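Local coordinates for protein EreC (Klebsiella pneumoniae, PDB 6XCQ) that probably hydrolyses the lactone ring of macrolide antibiotics such as erythromycin, an esterase reaction that confers resistance, at residues Asn93-Ala104 with Lys149-Thr160. The protein carries 1 engineered substitution. Residues are numbered along the deposited sequence; the frame is centred on the assembly and turned at random.
Sequences NAIGLECGAIQA and KLQLVGIDLPNT
Q103 OE1 accepts two backbone N-H groups, from G100 N at 2.9 Å and from N159 N at 3.1 Å. These bonds lie beyond two adjacent parallel strands, 94-97 and 151-154, the latter at the edge of the mixed sheet. The G100 bond is nearly straight, lies in the amide plane and uses a lone pair. G100 is the N-cap of helix 101-112, and the side chain of Q103, three residues on, takes up its N-H. A104 N to G100 O is the first backbone bond of the helix. On the other branch, Q103 NE2 meets N159 OD1 at 2.9 Å, from above the plane of the N159 amide; the two amides are turned 68° apart. D125 is a further partner of that NE2. N159 ND2 reaches back to E98 O at 3.2 Å, and T128 also binds it. On the face of I95 and L97, the CD2 methyl of L152 packs between them, 3.8 Å from L97 CD1. Helices 101-112 and 126-146 cover this face. E98 and D156 both form salt bridges to R281. A104 CB sits 3.3 Å from G154 N.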
# COMPACT_ATOMS: atom_id res chain seq x y z
N ASN A 93 1.61 14.10 -9.12
CA ASN A 93 2.81 14.65 -8.49
C ASN A 93 3.19 13.97 -7.18
O ASN A 93 4.13 14.42 -6.52
CB ASN A 93 2.62 16.15 -8.25
CG ASN A 93 1.34 16.46 -7.53
OD1 ASN A 93 0.92 15.71 -6.64
ND2 ASN A 93 0.69 17.55 -7.91
N ALA A 94 2.49 12.90 -6.80
CA ALA A 94 2.85 12.16 -5.60
C ALA A 94 2.57 10.68 -5.83
O ALA A 94 1.72 10.31 -6.64
CB ALA A 94 2.08 12.68 -4.37
N ILE A 95 3.31 9.84 -5.11
CA ILE A 95 3.14 8.39 -5.12
C ILE A 95 3.03 7.91 -3.68
O ILE A 95 3.90 8.23 -2.86
CB ILE A 95 4.30 7.68 -5.83
CG1 ILE A 95 4.35 8.08 -7.31
CG2 ILE A 95 4.17 6.16 -5.69
CD1 ILE A 95 5.31 7.27 -8.13
N GLY A 96 2.01 7.13 -3.38
CA GLY A 96 1.83 6.56 -2.05
C GLY A 96 2.15 5.07 -2.08
O GLY A 96 1.78 4.37 -3.02
N LEU A 97 2.82 4.61 -1.03
CA LEU A 97 3.25 3.22 -0.92
C LEU A 97 2.75 2.60 0.37
O LEU A 97 2.53 3.29 1.38
CB LEU A 97 4.79 3.11 -0.96
CG LEU A 97 5.53 3.93 -2.02
CD1 LEU A 97 7.00 3.98 -1.70
CD2 LEU A 97 5.31 3.29 -3.39
N GLU A 98 2.62 1.27 0.35
CA GLU A 98 2.37 0.50 1.57
C GLU A 98 3.64 0.40 2.42
O GLU A 98 4.25 -0.66 2.59
CB GLU A 98 1.85 -0.90 1.22
CG GLU A 98 0.53 -0.94 0.46
CD GLU A 98 0.08 -2.38 0.22
OE1 GLU A 98 0.18 -2.88 -0.93
OE2 GLU A 98 -0.36 -3.02 1.20
N CYS A 99 4.04 1.53 2.98
CA CYS A 99 5.03 1.55 4.04
C CYS A 99 4.68 2.72 4.95
O CYS A 99 3.83 3.55 4.62
CB CYS A 99 6.46 1.72 3.52
SG CYS A 99 6.70 3.26 2.62
N GLY A 100 5.36 2.78 6.09
CA GLY A 100 5.12 3.85 7.04
C GLY A 100 5.73 5.17 6.58
O GLY A 100 6.54 5.22 5.66
N ALA A 101 5.28 6.25 7.24
CA ALA A 101 5.75 7.59 6.92
C ALA A 101 7.25 7.72 7.07
O ALA A 101 7.92 8.37 6.26
CB ALA A 101 5.06 8.62 7.82
N ILE A 102 7.81 7.12 8.12
CA ILE A 102 9.25 7.22 8.32
C ILE A 102 10.00 6.36 7.31
O ILE A 102 11.03 6.76 6.77
CB ILE A 102 9.59 6.85 9.77
CG1 ILE A 102 8.98 7.90 10.73
CG2 ILE A 102 11.10 6.76 9.94
CD1 ILE A 102 9.09 7.54 12.20
N GLN A 103 9.50 5.14 7.06
CA GLN A 103 10.08 4.33 5.99
C GLN A 103 10.11 5.11 4.69
O GLN A 103 11.10 5.07 3.95
CB GLN A 103 9.27 3.04 5.83
CG GLN A 103 9.56 1.99 6.88
CD GLN A 103 8.71 0.74 6.68
OE1 GLN A 103 7.49 0.82 6.53
NE2 GLN A 103 9.36 -0.42 6.69
N ALA A 104 9.04 5.84 4.39
CA ALA A 104 9.00 6.56 3.12
C ALA A 104 9.96 7.74 3.10
O ALA A 104 10.46 8.10 2.03
CB ALA A 104 7.57 7.03 2.83
N LYS A 149 9.76 15.84 -10.74
CA LYS A 149 9.80 15.71 -9.29
C LYS A 149 8.47 15.15 -8.80
O LYS A 149 7.40 15.57 -9.25
CB LYS A 149 10.08 17.06 -8.61
CG LYS A 149 11.43 17.69 -8.98
CD LYS A 149 12.60 17.02 -8.24
CE LYS A 149 13.83 17.93 -8.17
NZ LYS A 149 14.34 18.31 -9.53
N LEU A 150 8.55 14.21 -7.86
CA LEU A 150 7.40 13.55 -7.26
C LEU A 150 7.59 13.46 -5.75
O LEU A 150 8.70 13.21 -5.27
CB LEU A 150 7.21 12.13 -7.80
CG LEU A 150 6.88 11.94 -9.28
CD1 LEU A 150 6.68 10.45 -9.55
CD2 LEU A 150 5.65 12.74 -9.65
N GLN A 151 6.50 13.61 -5.03
CA GLN A 151 6.48 13.40 -3.59
C GLN A 151 6.20 11.93 -3.29
O GLN A 151 5.22 11.37 -3.78
CB GLN A 151 5.42 14.30 -2.95
CG GLN A 151 5.39 14.32 -1.42
CD GLN A 151 4.30 15.24 -0.88
OE1 GLN A 151 3.74 16.06 -1.62
NE2 GLN A 151 3.98 15.11 0.41
N LEU A 152 7.06 11.30 -2.50
CA LEU A 152 6.79 9.97 -1.97
C LEU A 152 6.10 10.08 -0.63
O LEU A 152 6.49 10.89 0.23
CB LEU A 152 8.08 9.19 -1.79
CG LEU A 152 8.55 8.23 -2.85
CD1 LEU A 152 9.62 7.38 -2.23
CD2 LEU A 152 7.41 7.36 -3.33
N VAL A 153 5.09 9.23 -0.43
CA VAL A 153 4.25 9.22 0.77
C VAL A 153 4.09 7.78 1.24
O VAL A 153 3.74 6.91 0.44
CB VAL A 153 2.86 9.84 0.49
CG1 VAL A 153 1.97 9.77 1.73
CG2 VAL A 153 3.00 11.28 -0.02
N GLY A 154 4.33 7.52 2.52
CA GLY A 154 4.00 6.23 3.08
C GLY A 154 2.59 6.33 3.61
O GLY A 154 2.33 7.14 4.51
N ILE A 155 1.65 5.58 3.05
CA ILE A 155 0.27 5.70 3.48
C ILE A 155 -0.09 4.65 4.53
O ILE A 155 -1.25 4.59 4.96
CB ILE A 155 -0.72 5.61 2.30
CG1 ILE A 155 -0.68 4.22 1.68
CG2 ILE A 155 -0.42 6.68 1.25
CD1 ILE A 155 -1.76 3.98 0.64
N ASP A 156 0.86 3.84 4.95
CA ASP A 156 0.60 2.65 5.74
C ASP A 156 1.15 2.80 7.15
O ASP A 156 1.84 3.77 7.47
CB ASP A 156 1.26 1.43 5.08
CG ASP A 156 0.55 0.11 5.39
OD1 ASP A 156 -0.33 0.06 6.28
OD2 ASP A 156 0.90 -0.88 4.71
N LEU A 157 0.85 1.81 7.98
CA LEU A 157 1.66 1.53 9.16
C LEU A 157 3.06 1.16 8.71
O LEU A 157 3.27 0.85 7.53
CB LEU A 157 1.04 0.38 9.95
CG LEU A 157 -0.45 0.58 10.24
CD1 LEU A 157 -1.05 -0.70 10.78
CD2 LEU A 157 -0.61 1.72 11.25
N PRO A 158 4.06 1.15 9.60
CA PRO A 158 5.33 0.50 9.25
C PRO A 158 5.04 -0.91 8.76
O PRO A 158 4.37 -1.69 9.46
CB PRO A 158 6.13 0.52 10.56
CG PRO A 158 5.11 0.71 11.62
CD PRO A 158 4.09 1.62 11.00
N ASN A 159 5.47 -1.24 7.54
CA ASN A 159 5.10 -2.56 7.03
C ASN A 159 5.80 -3.69 7.79
O ASN A 159 5.57 -4.87 7.49
CB ASN A 159 5.33 -2.65 5.52
CG ASN A 159 6.76 -2.36 5.11
OD1 ASN A 159 7.71 -2.66 5.83
ND2 ASN A 159 6.92 -1.80 3.92
N THR A 160 6.63 -3.34 8.76
CA THR A 160 7.19 -4.26 9.74
C THR A 160 6.30 -4.43 10.96
O THR A 160 6.54 -5.35 11.75
CB THR A 160 8.55 -3.76 10.24
OG1 THR A 160 8.38 -2.43 10.74
CG2 THR A 160 9.58 -3.74 9.11
O HOH W 1 3.34 4.93 9.72